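Local coordinates for protein serpin 2 (Anopheles gambiae, PDB 3PZF) that inhibits clip-domain serine proteases of the mosquito melanization cascade, CLIPB9 among them in a covalent complex, and so holds back phenoloxidase activation in the hemolymph, at residues I50-I55 / R306-Q311; F46-L51 / E294-P299; N23-M28 / S75-N80; R164-P169 / V180-F185. All blocks are in the same frame, centred on the assembly; numbering follows the deposited sequence.

Interaction 1: residues I50-I55 / R306-Q311; sequences ILLTLI and REIFSQ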
loop_
_atom_site.group_PDB
_atom_site.type_symbol
_atom_site.label_atom_id
_atom_site.label_comp_id
_atom_site.label_asym_id
_atom_site.label_seq_id
_atom_site.Cartn_x
_atom_site.Cartn_y
_atom_site.Cartn_z
ATOM N N ILE A 50 -4.905 3.002 8.429
ATOM C CA ILE A 50 -5.265 4.392 8.746
ATOM C C ILE A 50 -6.779 4.648 8.501
ATOM O O ILE A 50 -7.446 5.304 9.327
ATOM C CB ILE A 50 -4.444 5.411 7.900
ATOM C CG1 ILE A 50 -2.947 5.353 8.251
ATOM C CG2 ILE A 50 -4.953 6.837 8.142
ATOM C CD1 ILE A 50 -2.653 5.581 9.700
ATOM N N LEU A 51 -7.300 4.170 7.378
ATOM C CA LEU A 51 -8.724 4.363 7.038
ATOM C C LEU A 51 -9.610 3.714 8.083
ATOM O O LEU A 51 -10.611 4.281 8.536
ATOM C CB LEU A 51 -9.060 3.724 5.673
ATOM C CG LEU A 51 -8.245 4.265 4.512
ATOM C CD1 LEU A 51 -8.729 3.687 3.158
ATOM C CD2 LEU A 51 -8.364 5.779 4.539
ATOM N N LEU A 52 -9.255 2.494 8.436
ATOM C CA LEU A 52 -9.999 1.753 9.447
ATOM C C LEU A 52 -9.934 2.436 10.801
ATOM O O LEU A 52 -10.922 2.452 11.517
ATOM C CB LEU A 52 -9.485 0.322 9.557
ATOM C CG LEU A 52 -9.693 -0.529 8.296
ATOM C CD1 LEU A 52 -9.004 -1.891 8.475
ATOM C CD2 LEU A 52 -11.187 -0.688 8.032
ATOM N N THR A 53 -8.787 3.020 11.140
ATOM C CA THR A 53 -8.654 3.696 12.424
ATOM C C THR A 53 -9.458 4.998 12.391
ATOM O O THR A 53 -10.092 5.344 13.377
ATOM C CB THR A 53 -7.190 3.944 12.790
ATOM O OG1 THR A 53 -6.494 2.687 12.775
ATOM C CG2 THR A 53 -7.077 4.573 14.248
ATOM N N LEU A 54 -9.514 5.688 11.250
ATOM C CA LEU A 54 -10.392 6.896 11.193
ATOM C C LEU A 54 -11.848 6.518 11.408
ATOM O O LEU A 54 -12.611 7.235 12.058
ATOM C CB LEU A 54 -10.221 7.619 9.866
ATOM C CG LEU A 54 -8.916 8.434 9.777
ATOM C CD1 LEU A 54 -8.581 8.683 8.310
ATOM C CD2 LEU A 54 -9.006 9.778 10.566
ATOM N N ILE A 55 -12.248 5.392 10.859
ATOM C CA ILE A 55 -13.610 4.944 11.019
ATOM C C ILE A 55 -13.855 4.540 12.461
ATOM O O ILE A 55 -14.923 4.844 13.021
ATOM C CB ILE A 55 -13.931 3.784 10.058
ATOM C CG1 ILE A 55 -13.975 4.322 8.621
ATOM C CG2 ILE A 55 -15.256 3.139 10.440
ATOM C CD1 ILE A 55 -14.069 3.230 7.518
ATOM N N ARG A 306 -17.012 -6.163 8.677
ATOM C CA ARG A 306 -18.332 -6.154 8.064
ATOM C C ARG A 306 -19.306 -5.182 8.737
ATOM O O ARG A 306 -20.155 -4.585 8.083
ATOM C CB ARG A 306 -18.919 -7.577 8.092
ATOM C CG ARG A 306 -17.958 -8.654 7.555
ATOM C CD ARG A 306 -18.591 -10.046 7.509
ATOM N NE ARG A 306 -18.825 -10.513 6.138
ATOM C CZ ARG A 306 -18.122 -11.468 5.525
ATOM N NH1 ARG A 306 -17.124 -12.089 6.149
ATOM N NH2 ARG A 306 -18.422 -11.810 4.275
ATOM N N GLU A 307 -19.185 -5.032 10.046
ATOM C CA GLU A 307 -20.149 -4.214 10.800
ATOM C C GLU A 307 -20.194 -2.749 10.335
ATOM O O GLU A 307 -21.247 -2.124 10.378
ATOM C CB GLU A 307 -19.836 -4.274 12.294
ATOM C CG GLU A 307 -20.782 -3.452 13.159
ATOM C CD GLU A 307 -21.887 -4.279 13.794
ATOM O OE1 GLU A 307 -22.229 -3.999 14.966
ATOM O OE2 GLU A 307 -22.410 -5.202 13.126
ATOM N N ILE A 308 -19.066 -2.201 9.885
ATOM C CA ILE A 308 -19.037 -0.801 9.429
ATOM C C ILE A 308 -19.784 -0.591 8.100
ATOM O O ILE A 308 -20.063 0.542 7.698
ATOM C CB ILE A 308 -17.594 -0.270 9.289
ATOM C CG1 ILE A 308 -16.782 -1.160 8.351
ATOM C CG2 ILE A 308 -16.902 -0.209 10.650
ATOM C CD1 ILE A 308 -15.470 -0.539 7.941
ATOM N N PHE A 309 -20.108 -1.683 7.409
ATOM C CA PHE A 309 -20.909 -1.584 6.195
ATOM C C PHE A 309 -22.353 -2.021 6.435
ATOM O O PHE A 309 -23.155 -2.086 5.499
ATOM C CB PHE A 309 -20.264 -2.417 5.070
ATOM C CG PHE A 309 -18.827 -2.077 4.852
ATOM C CD1 PHE A 309 -18.470 -0.832 4.360
ATOM C CD2 PHE A 309 -17.821 -2.976 5.194
ATOM C CE1 PHE A 309 -17.125 -0.497 4.182
ATOM C CE2 PHE A 309 -16.478 -2.649 5.016
ATOM C CZ PHE A 309 -16.134 -1.409 4.515
ATOM N N SER A 310 -22.697 -2.286 7.693
ATOM C CA SER A 310 -24.014 -2.832 8.019
ATOM C C SER A 310 -25.032 -1.741 8.344
ATOM O O SER A 310 -24.676 -0.582 8.534
ATOM C CB SER A 310 -23.906 -3.802 9.196
ATOM O OG SER A 310 -23.820 -3.112 10.432
ATOM N N GLN A 311 -26.304 -2.113 8.408
ATOM C CA GLN A 311 -27.352 -1.155 8.767
ATOM C C GLN A 311 -27.161 -0.667 10.206
ATOM O O GLN A 311 -27.750 0.330 10.625
ATOM C CB GLN A 311 -28.740 -1.790 8.605
#
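I55 and I308 make most of this contact, which is entirely apolar across the two segments. The two isoleucines cross at about a right angle and touch through both branches: CG2 of I55 lies 3.7 Å from CG2 of I308, and I55 CD1 is 4.0 Å from I308 CD1. In I308, CG1 sits between the backbone N and the carbonyl carbon (chi1 56°); this puts CG2 anti to the carbonyl carbon, and the chain extends to CD1 (chi2 168°), giving two points of touch. L52, one helical turn before I55, adds a looser approach, L52 CD2 to I308 CD1 at 4.3 Å. Branched aliphatic residues suit this buried place, bringing no polar atoms.

Hydrogen bonds shape the loop rather than join the segments. E307 O takes two donors, S310 N and, at 2.8 Å from E307 O, S310 OG, closing the short 3-10 turn that presents I308. CG1 of I308 lies over one face of the F309 ring. E73 OE1 accepts from the backbone N of R306 and E307, tying the turn to helix 69-73.

The arrangement belongs to the helical part of the serpin fold, where helix 45-58 runs behind the central sheet.

Interaction 2: residues F46-L51 / E294-P299; sequences FSVKIL and EQLNEP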
loop_
_atom_site.group_PDB
_atom_site.type_symbol
_atom_site.label_atom_id
_atom_site.label_comp_id
_atom_site.label_asym_id
_atom_site.label_seq_id
_atom_site.Cartn_x
_atom_site.Cartn_y
_atom_site.Cartn_z
ATOM N N PHE A 46 -0.645 -0.327 4.919
ATOM C CA PHE A 46 -0.601 0.574 6.082
ATOM C C PHE A 46 -1.713 1.648 5.949
ATOM O O PHE A 46 -2.396 1.979 6.925
ATOM C CB PHE A 46 0.759 1.247 6.181
ATOM C CG PHE A 46 0.796 2.356 7.189
ATOM C CD1 PHE A 46 0.719 2.060 8.534
ATOM C CD2 PHE A 46 0.898 3.688 6.794
ATOM C CE1 PHE A 46 0.734 3.080 9.491
ATOM C CE2 PHE A 46 0.937 4.717 7.760
ATOM C CZ PHE A 46 0.839 4.396 9.097
ATOM N N SER A 47 -1.914 2.187 4.742
ATOM C CA SER A 47 -2.935 3.232 4.566
ATOM C C SER A 47 -4.314 2.682 4.828
ATOM O O SER A 47 -5.177 3.389 5.316
ATOM C CB SER A 47 -2.863 3.823 3.144
ATOM O OG SER A 47 -1.656 4.570 3.006
ATOM N N VAL A 48 -4.540 1.418 4.505
ATOM C CA VAL A 48 -5.832 0.813 4.808
ATOM C C VAL A 48 -6.058 0.836 6.313
ATOM O O VAL A 48 -7.171 1.104 6.770
ATOM C CB VAL A 48 -5.967 -0.622 4.269
ATOM C CG1 VAL A 48 -7.322 -1.231 4.669
ATOM C CG2 VAL A 48 -5.846 -0.629 2.749
ATOM N N LYS A 49 -5.013 0.573 7.091
ATOM C CA LYS A 49 -5.197 0.586 8.541
ATOM C C LYS A 49 -5.514 1.993 9.040
ATOM O O LYS A 49 -6.311 2.162 9.964
ATOM C CB LYS A 49 -3.976 -0.003 9.248
ATOM C CG LYS A 49 -3.718 -1.440 8.790
ATOM C CD LYS A 49 -2.770 -2.175 9.787
ATOM C CE LYS A 49 -1.344 -1.655 9.746
ATOM N NZ LYS A 49 -0.417 -2.578 10.556
ATOM N N ILE A 50 -4.905 3.002 8.429
ATOM C CA ILE A 50 -5.265 4.392 8.746
ATOM C C ILE A 50 -6.779 4.648 8.501
ATOM O O ILE A 50 -7.446 5.304 9.327
ATOM C CB ILE A 50 -4.444 5.411 7.900
ATOM C CG1 ILE A 50 -2.947 5.353 8.251
ATOM C CG2 ILE A 50 -4.953 6.837 8.142
ATOM C CD1 ILE A 50 -2.653 5.581 9.700
ATOM N N LEU A 51 -7.300 4.170 7.378
ATOM C CA LEU A 51 -8.724 4.363 7.038
ATOM C C LEU A 51 -9.610 3.714 8.083
ATOM O O LEU A 51 -10.611 4.281 8.536
ATOM C CB LEU A 51 -9.060 3.724 5.673
ATOM C CG LEU A 51 -8.245 4.265 4.512
ATOM C CD1 LEU A 51 -8.729 3.687 3.158
ATOM C CD2 LEU A 51 -8.364 5.779 4.539
ATOM N N GLU A 294 -9.217 0.275 -6.287
ATOM C CA GLU A 294 -10.218 -0.693 -5.863
ATOM C C GLU A 294 -11.159 -0.094 -4.822
ATOM O O GLU A 294 -10.749 0.729 -4.005
ATOM C CB GLU A 294 -9.565 -1.952 -5.282
ATOM C CG GLU A 294 -10.582 -3.037 -4.924
ATOM C CD GLU A 294 -9.964 -4.397 -4.703
ATOM O OE1 GLU A 294 -8.832 -4.457 -4.174
ATOM O OE2 GLU A 294 -10.605 -5.409 -5.059
ATOM N N GLN A 295 -12.402 -0.537 -4.851
ATOM C CA GLN A 295 -13.324 -0.185 -3.790
ATOM C C GLN A 295 -13.097 -1.261 -2.727
ATOM O O GLN A 295 -13.117 -2.461 -3.042
ATOM C CB GLN A 295 -14.755 -0.199 -4.315
ATOM C CG GLN A 295 -15.775 -0.024 -3.231
ATOM C CD GLN A 295 -17.184 -0.030 -3.813
ATOM O OE1 GLN A 295 -17.447 0.612 -4.831
ATOM N NE2 GLN A 295 -18.078 -0.780 -3.190
ATOM N N LEU A 296 -12.853 -0.835 -1.488
ATOM C CA LEU A 296 -12.356 -1.738 -0.443
ATOM C C LEU A 296 -13.489 -2.406 0.338
ATOM O O LEU A 296 -13.218 -3.311 1.117
ATOM C CB LEU A 296 -11.430 -0.995 0.531
ATOM C CG LEU A 296 -10.201 -0.307 -0.085
ATOM C CD1 LEU A 296 -9.267 0.238 1.040
ATOM C CD2 LEU A 296 -9.411 -1.289 -1.004
ATOM N N ASN A 297 -14.741 -1.997 0.113
ATOM C CA ASN A 297 -15.870 -2.604 0.840
ATOM C C ASN A 297 -15.810 -4.140 0.788
ATOM O O ASN A 297 -15.830 -4.820 1.822
ATOM C CB ASN A 297 -17.234 -2.152 0.283
ATOM C CG ASN A 297 -17.470 -0.654 0.422
ATOM O OD1 ASN A 297 -16.562 0.142 0.221
ATOM N ND2 ASN A 297 -18.711 -0.261 0.759
ATOM N N GLU A 298 -15.745 -4.682 -0.423
ATOM C CA GLU A 298 -15.877 -6.121 -0.604
ATOM C C GLU A 298 -14.710 -6.888 0.039
ATOM O O GLU A 298 -14.933 -7.802 0.837
ATOM C CB GLU A 298 -16.024 -6.446 -2.092
ATOM C CG GLU A 298 -15.670 -7.888 -2.476
ATOM C CD GLU A 298 -16.612 -8.918 -1.867
ATOM O OE1 GLU A 298 -17.441 -8.542 -1.006
ATOM O OE2 GLU A 298 -16.521 -10.103 -2.257
ATOM N N PRO A 299 -13.461 -6.516 -0.284
ATOM C CA PRO A 299 -12.350 -7.233 0.365
ATOM C C PRO A 299 -12.315 -7.079 1.887
ATOM O O PRO A 299 -11.933 -8.027 2.568
ATOM C CB PRO A 299 -11.094 -6.613 -0.268
ATOM C CG PRO A 299 -11.534 -5.357 -0.911
ATOM C CD PRO A 299 -12.981 -5.577 -1.310
#
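L296 points its CD1 methyl at V48 and L51, two residues on one side of helix 45-58. That helix is buried behind the central sheet in the serpin fold, and L296 stands just where strand 277-295 ends and the chain turns toward helix 297-302.

V48 and L296 reach toward each other tip to tip, with V48 CG2 3.9 Å from L296 CD1. The rotation of the valine explains which methyl does this: CG1 lies opposite the backbone N (chi1 178°), while CG2 stands beside that N and takes the contact. L51 meets the same leucine differently. Its side chain crosses that of L296 at about a right angle, and the two residues touch through L51 CD1 and L296 CD1. One leucine methyl therefore fits against two neighbours about one helical turn apart. A leucine is long enough to span the gap, the backbones being 8.8 Å apart at V48 CA and L296 CA, and the compact valine leaves room for it.

Polar groups lie around this apolar patch. The backbone of L296 bonds to I333, and the N297 amide binds I333 N and S331 O, fixing the strand end against strand 332-341. On the helix, S47 packs on Q335 of the same strand, close to what is probably the shutter region of serpins. Within the helix, CG1 of I50 rests 3.9 Å above the plane of the F46 ring, offset toward its rim.

Interaction 3: residues N23-M28 / S75-N80; sequences NEFDLM and SSVIQN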
loop_
_atom_site.group_PDB
_atom_site.type_symbol
_atom_site.label_atom_id
_atom_site.label_comp_id
_atom_site.label_asym_id
_atom_site.label_seq_id
_atom_site.Cartn_x
_atom_site.Cartn_y
_atom_site.Cartn_z
ATOM N N ASN A 23 2.298 -6.593 11.088
ATOM C CA ASN A 23 1.801 -6.691 9.722
ATOM C C ASN A 23 0.801 -7.821 9.553
ATOM O O ASN A 23 0.524 -8.240 8.429
ATOM C CB ASN A 23 2.965 -6.847 8.726
ATOM C CG ASN A 23 3.805 -8.088 9.004
ATOM O OD1 ASN A 23 3.604 -8.776 10.026
ATOM N ND2 ASN A 23 4.773 -8.360 8.136
ATOM N N GLU A 24 0.220 -8.283 10.662
ATOM C CA GLU A 24 -0.762 -9.364 10.597
ATOM C C GLU A 24 -1.931 -9.002 9.686
ATOM O O GLU A 24 -2.285 -9.751 8.777
ATOM C CB GLU A 24 -1.291 -9.696 12.006
ATOM C CG GLU A 24 -0.246 -10.277 12.968
ATOM C CD GLU A 24 0.650 -9.224 13.634
ATOM O OE1 GLU A 24 0.326 -8.008 13.597
ATOM O OE2 GLU A 24 1.686 -9.628 14.207
ATOM N N PHE A 25 -2.553 -7.862 9.948
ATOM C CA PHE A 25 -3.671 -7.407 9.127
ATOM C C PHE A 25 -3.182 -7.145 7.698
ATOM O O PHE A 25 -3.819 -7.553 6.735
ATOM C CB PHE A 25 -4.299 -6.124 9.668
ATOM C CG PHE A 25 -5.303 -5.534 8.717
ATOM C CD1 PHE A 25 -6.590 -6.034 8.655
ATOM C CD2 PHE A 25 -4.914 -4.580 7.794
ATOM C CE1 PHE A 25 -7.502 -5.530 7.738
ATOM C CE2 PHE A 25 -5.807 -4.081 6.868
ATOM C CZ PHE A 25 -7.109 -4.559 6.839
ATOM N N ASP A 26 -2.041 -6.472 7.569
ATOM C CA ASP A 26 -1.499 -6.127 6.232
ATOM C C ASP A 26 -1.416 -7.356 5.338
ATOM O O ASP A 26 -1.935 -7.348 4.209
ATOM C CB ASP A 26 -0.101 -5.511 6.360
ATOM C CG ASP A 26 -0.080 -4.318 7.316
ATOM O OD1 ASP A 26 -0.384 -4.521 8.507
ATOM O OD2 ASP A 26 0.286 -3.208 6.887
ATOM N N LEU A 27 -0.756 -8.405 5.835
ATOM C CA LEU A 27 -0.563 -9.622 5.063
ATOM C C LEU A 27 -1.881 -10.322 4.748
ATOM O O LEU A 27 -2.068 -10.786 3.635
ATOM C CB LEU A 27 0.398 -10.564 5.787
ATOM C CG LEU A 27 1.806 -9.974 5.925
ATOM C CD1 LEU A 27 2.763 -10.880 6.698
ATOM C CD2 LEU A 27 2.363 -9.688 4.533
ATOM N N MET A 28 -2.787 -10.389 5.718
ATOM C CA MET A 28 -4.125 -10.942 5.473
ATOM C C MET A 28 -4.856 -10.198 4.348
ATOM O O MET A 28 -5.415 -10.806 3.432
ATOM C CB MET A 28 -4.952 -10.910 6.776
ATOM C CG MET A 28 -6.387 -11.405 6.632
ATOM S SD MET A 28 -7.378 -11.207 8.155
ATOM C CE MET A 28 -7.271 -9.443 8.433
ATOM N N SER A 75 -10.258 -4.511 15.439
ATOM C CA SER A 75 -9.363 -4.809 16.560
ATOM C C SER A 75 -7.891 -4.886 16.210
ATOM O O SER A 75 -7.070 -4.216 16.833
ATOM C CB SER A 75 -9.744 -6.147 17.188
ATOM O OG SER A 75 -9.368 -7.219 16.338
ATOM N N SER A 76 -7.553 -5.731 15.239
ATOM C CA SER A 76 -6.157 -6.023 14.931
ATOM C C SER A 76 -5.451 -4.827 14.301
ATOM O O SER A 76 -4.305 -4.918 13.857
ATOM C CB SER A 76 -6.065 -7.221 13.992
ATOM O OG SER A 76 -6.656 -6.926 12.738
ATOM N N VAL A 77 -6.154 -3.710 14.257
ATOM C CA VAL A 77 -5.627 -2.487 13.707
ATOM C C VAL A 77 -5.455 -1.436 14.800
ATOM O O VAL A 77 -4.663 -0.510 14.665
ATOM C CB VAL A 77 -6.595 -1.978 12.602
ATOM C CG1 VAL A 77 -6.701 -0.458 12.591
ATOM C CG2 VAL A 77 -6.194 -2.533 11.261
ATOM N N ILE A 78 -6.185 -1.587 15.900
ATOM C CA ILE A 78 -6.132 -0.625 16.994
ATOM C C ILE A 78 -5.072 -1.027 18.020
ATOM O O ILE A 78 -4.820 -2.216 18.210
ATOM C CB ILE A 78 -7.519 -0.505 17.694
ATOM C CG1 ILE A 78 -8.573 0.004 16.697
ATOM C CG2 ILE A 78 -7.441 0.381 18.948
ATOM C CD1 ILE A 78 -8.140 1.202 15.853
ATOM N N GLN A 79 -4.474 -0.034 18.686
ATOM C CA GLN A 79 -3.393 -0.279 19.627
ATOM C C GLN A 79 -3.908 -0.426 21.042
ATOM O O GLN A 79 -4.351 0.546 21.647
ATOM C CB GLN A 79 -2.375 0.862 19.581
ATOM C CG GLN A 79 -1.700 1.035 18.231
ATOM C CD GLN A 79 -1.087 -0.251 17.709
ATOM O OE1 GLN A 79 -1.345 -0.642 16.573
ATOM N NE2 GLN A 79 -0.267 -0.913 18.535
ATOM N N ASN A 80 -3.837 -1.645 21.571
ATOM C CA ASN A 80 -4.260 -1.916 22.945
ATOM C C ASN A 80 -5.583 -1.232 23.309
ATOM O O ASN A 80 -5.802 -0.860 24.469
ATOM C CB ASN A 80 -3.165 -1.484 23.928
#
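F25 is the residue of helix 24-35 that meets the loop 75-80, through S76 and V77. The helix opens just before it: N23 O accepts from L27 N at 2.9 Å, and E24 O from M28 N, so the first turn is regular and places F25 on the side facing the loop.

At F25 the ring carbon CG lies opposite the backbone N (chi1 171°), swinging the ring out from the helix so that V77 can come over one of its faces. V77 CG2 stands 4.0 Å from F25 CG, offset toward the rim. S76 comes from another direction and touches the stem of the side chain, its OG 4.0 Å from F25 CB, a van der Waals touch. S76 is exposed and poorly ordered, so its place is less certain than that of the buried V77. A flat aromatic offers a broad surface to a methyl, while a small polar serine suits the exposed border of the contact.

M28, a turn on from E24, approaches V303 rather than closing on the loop.

The loop is held in turn by helix 83-98, where Y90 OH bonds V77 O and T86 OG1 bonds Q79 N. V77 also packs on T53 and F25 on K49, wedging both against helix 45-58, while L27 leans on helix 266-274.

Interaction 4: residues R164-P169 / V180-F185; sequences REIVTP and VNVIYF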
loop_
_atom_site.group_PDB
_atom_site.type_symbol
_atom_site.label_atom_id
_atom_site.label_comp_id
_atom_site.label_asym_id
_atom_site.label_seq_id
_atom_site.Cartn_x
_atom_site.Cartn_y
_atom_site.Cartn_z
ATOM N N ARG A 164 -4.765 10.548 -11.633
ATOM C CA ARG A 164 -5.619 11.596 -12.183
ATOM C C ARG A 164 -7.091 11.396 -11.855
ATOM O O ARG A 164 -7.872 12.328 -11.950
ATOM C CB ARG A 164 -5.481 11.622 -13.707
ATOM C CG ARG A 164 -4.082 11.901 -14.228
ATOM C CD ARG A 164 -3.695 13.357 -14.031
ATOM N NE ARG A 164 -2.380 13.646 -14.603
ATOM C CZ ARG A 164 -1.999 14.843 -15.042
ATOM N NH1 ARG A 164 -2.833 15.876 -14.986
ATOM N NH2 ARG A 164 -0.784 15.003 -15.547
ATOM N N GLU A 165 -7.486 10.177 -11.505
ATOM C CA GLU A 165 -8.889 9.931 -11.207
ATOM C C GLU A 165 -9.047 8.639 -10.454
ATOM O O GLU A 165 -8.206 7.737 -10.536
ATOM C CB GLU A 165 -9.729 9.855 -12.483
ATOM C CG GLU A 165 -9.485 8.596 -13.294
ATOM C CD GLU A 165 -8.212 8.680 -14.122
ATOM O OE1 GLU A 165 -7.497 7.655 -14.259
ATOM O OE2 GLU A 165 -7.935 9.781 -14.648
ATOM N N ILE A 166 -10.152 8.541 -9.737
ATOM C CA ILE A 166 -10.403 7.357 -8.954
ATOM C C ILE A 166 -11.877 6.965 -8.968
ATOM O O ILE A 166 -12.207 5.821 -8.694
ATOM C CB ILE A 166 -9.895 7.556 -7.522
ATOM C CG1 ILE A 166 -9.905 6.238 -6.754
ATOM C CG2 ILE A 166 -10.738 8.601 -6.783
ATOM C CD1 ILE A 166 -9.095 6.321 -5.443
ATOM N N VAL A 167 -12.768 7.890 -9.315
ATOM C CA VAL A 167 -14.186 7.546 -9.343
ATOM C C VAL A 167 -14.858 8.075 -10.611
ATOM O O VAL A 167 -14.362 8.985 -11.259
ATOM C CB VAL A 167 -14.962 8.111 -8.119
ATOM C CG1 VAL A 167 -14.431 7.540 -6.798
ATOM C CG2 VAL A 167 -14.929 9.644 -8.116
ATOM N N THR A 168 -15.977 7.468 -10.972
ATOM C CA THR A 168 -16.843 8.009 -12.020
ATOM C C THR A 168 -18.163 8.385 -11.365
ATOM O O THR A 168 -18.437 7.939 -10.258
ATOM C CB THR A 168 -17.112 6.963 -13.116
ATOM O OG1 THR A 168 -17.825 5.858 -12.548
ATOM C CG2 THR A 168 -15.803 6.477 -13.740
ATOM N N PRO A 169 -18.992 9.202 -12.032
ATOM C CA PRO A 169 -20.305 9.472 -11.437
ATOM C C PRO A 169 -21.034 8.188 -11.005
ATOM O O PRO A 169 -21.701 8.173 -9.963
ATOM C CB PRO A 169 -21.053 10.187 -12.568
ATOM C CG PRO A 169 -19.959 10.905 -13.319
ATOM C CD PRO A 169 -18.769 9.972 -13.271
ATOM N N VAL A 180 -11.704 8.244 0.667
ATOM C CA VAL A 180 -10.773 8.050 -0.452
ATOM C C VAL A 180 -9.362 8.143 0.076
ATOM O O VAL A 180 -9.058 9.041 0.841
ATOM C CB VAL A 180 -10.982 9.140 -1.530
ATOM C CG1 VAL A 180 -9.979 8.960 -2.681
ATOM C CG2 VAL A 180 -12.390 9.072 -2.072
ATOM N N ASN A 181 -8.507 7.200 -0.313
ATOM C CA ASN A 181 -7.110 7.252 0.042
ATOM C C ASN A 181 -6.231 7.032 -1.184
ATOM O O ASN A 181 -6.492 6.150 -1.993
ATOM C CB ASN A 181 -6.777 6.186 1.085
ATOM C CG ASN A 181 -5.289 6.088 1.355
ATOM O OD1 ASN A 181 -4.724 6.872 2.128
ATOM N ND2 ASN A 181 -4.648 5.149 0.715
ATOM N N VAL A 182 -5.188 7.839 -1.305
ATOM C CA VAL A 182 -4.204 7.650 -2.361
ATOM C C VAL A 182 -2.811 7.784 -1.761
ATOM O O VAL A 182 -2.620 8.320 -0.672
ATOM C CB VAL A 182 -4.368 8.649 -3.545
ATOM C CG1 VAL A 182 -5.706 8.425 -4.264
ATOM C CG2 VAL A 182 -4.287 10.084 -3.056
ATOM N N ILE A 183 -1.826 7.273 -2.485
ATOM C CA ILE A 183 -0.453 7.318 -2.014
ATOM C C ILE A 183 0.440 7.551 -3.213
ATOM O O ILE A 183 0.101 7.147 -4.328
ATOM C CB ILE A 183 -0.038 6.024 -1.318
ATOM C CG1 ILE A 183 1.359 6.197 -0.700
ATOM C CG2 ILE A 183 -0.076 4.860 -2.325
ATOM C CD1 ILE A 183 1.793 5.022 0.193
ATOM N N TYR A 184 1.539 8.260 -2.993
ATOM C CA TYR A 184 2.450 8.604 -4.085
ATOM C C TYR A 184 3.859 8.509 -3.541
ATOM O O TYR A 184 4.106 8.848 -2.373
ATOM C CB TYR A 184 2.156 10.017 -4.602
ATOM C CG TYR A 184 3.304 10.643 -5.370
ATOM C CD1 TYR A 184 3.457 10.419 -6.729
ATOM C CD2 TYR A 184 4.241 11.444 -4.727
ATOM C CE1 TYR A 184 4.506 11.001 -7.441
ATOM C CE2 TYR A 184 5.288 12.030 -5.423
ATOM C CZ TYR A 184 5.418 11.804 -6.774
ATOM O OH TYR A 184 6.465 12.379 -7.460
ATOM N N PHE A 185 4.787 8.010 -4.360
ATOM C CA PHE A 185 6.147 7.821 -3.890
ATOM C C PHE A 185 7.148 8.013 -5.017
ATOM O O PHE A 185 7.057 7.367 -6.049
ATOM C CB PHE A 185 6.330 6.430 -3.302
ATOM C CG PHE A 185 7.769 6.071 -3.067
ATOM C CD1 PHE A 185 8.563 6.842 -2.231
ATOM C CD2 PHE A 185 8.329 4.972 -3.691
ATOM C CE1 PHE A 185 9.897 6.508 -2.016
ATOM C CE2 PHE A 185 9.669 4.635 -3.479
ATOM C CZ PHE A 185 10.449 5.416 -2.645
#
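I166 and V180 form the tight part of this contact, reaching toward each other tip to tip. I166 CD1 lies 3.9 Å from V180 CG1, and the other branch of the isoleucine, CG2, comes within 4.2 Å of that same V180 CG1. The extended isoleucine, with CG1 opposite the backbone N (chi1 -169°), carries CD1 onto the strand, where it also meets V182 CG1 at 4.2 Å. N181, between the two valines, points its side chain to the other face of the sheet, where OD1 bonds T110 OG1; what it gives here is backbone, N181 O standing 4.3 Å from I166 CD1. Beta-branched valines suit an extended strand, and on one face they offer methyls to a single longer partner.

In serpins the helix that crosses the front of the central sheet, here 144-158, is followed by a linker leading back into a strand of that sheet, here 177-188. I166 turns inward from the linker and packs as well on I151 and V155 of the helix and on F334 and K336 of strand 332-341.

The far side is loose. R164, E165, T168 and P169 are exposed and polar or rigid, as suits a surface loop. The linker backbone is tied down beside them: the N152 side chain accepts from I166 N with OD1 and gives ND2 to V167 O, while E165 O bonds K336 NZ.

Interactions 1 and 2 draw on successive turns of helix 45-58 and are wholly buried, with purely aliphatic contacts. Interaction 3 lies against a neighbouring flank of that helix: L52 faces both I308 and F25, and K49 of interaction 2 reaches D26 in a salt bridge. Interaction 3 alone of the four sets an aromatic face against a methyl across its segments and has an exposed serine. Interaction 4, on the opposite face of the central sheet, is again mainly aliphatic and buried at V180 and V182, but sits under an exposed linker. Strand residue N181 links the two faces, its side chain packing against S47 and L51 of the helix while V180 and V182 meet the linker.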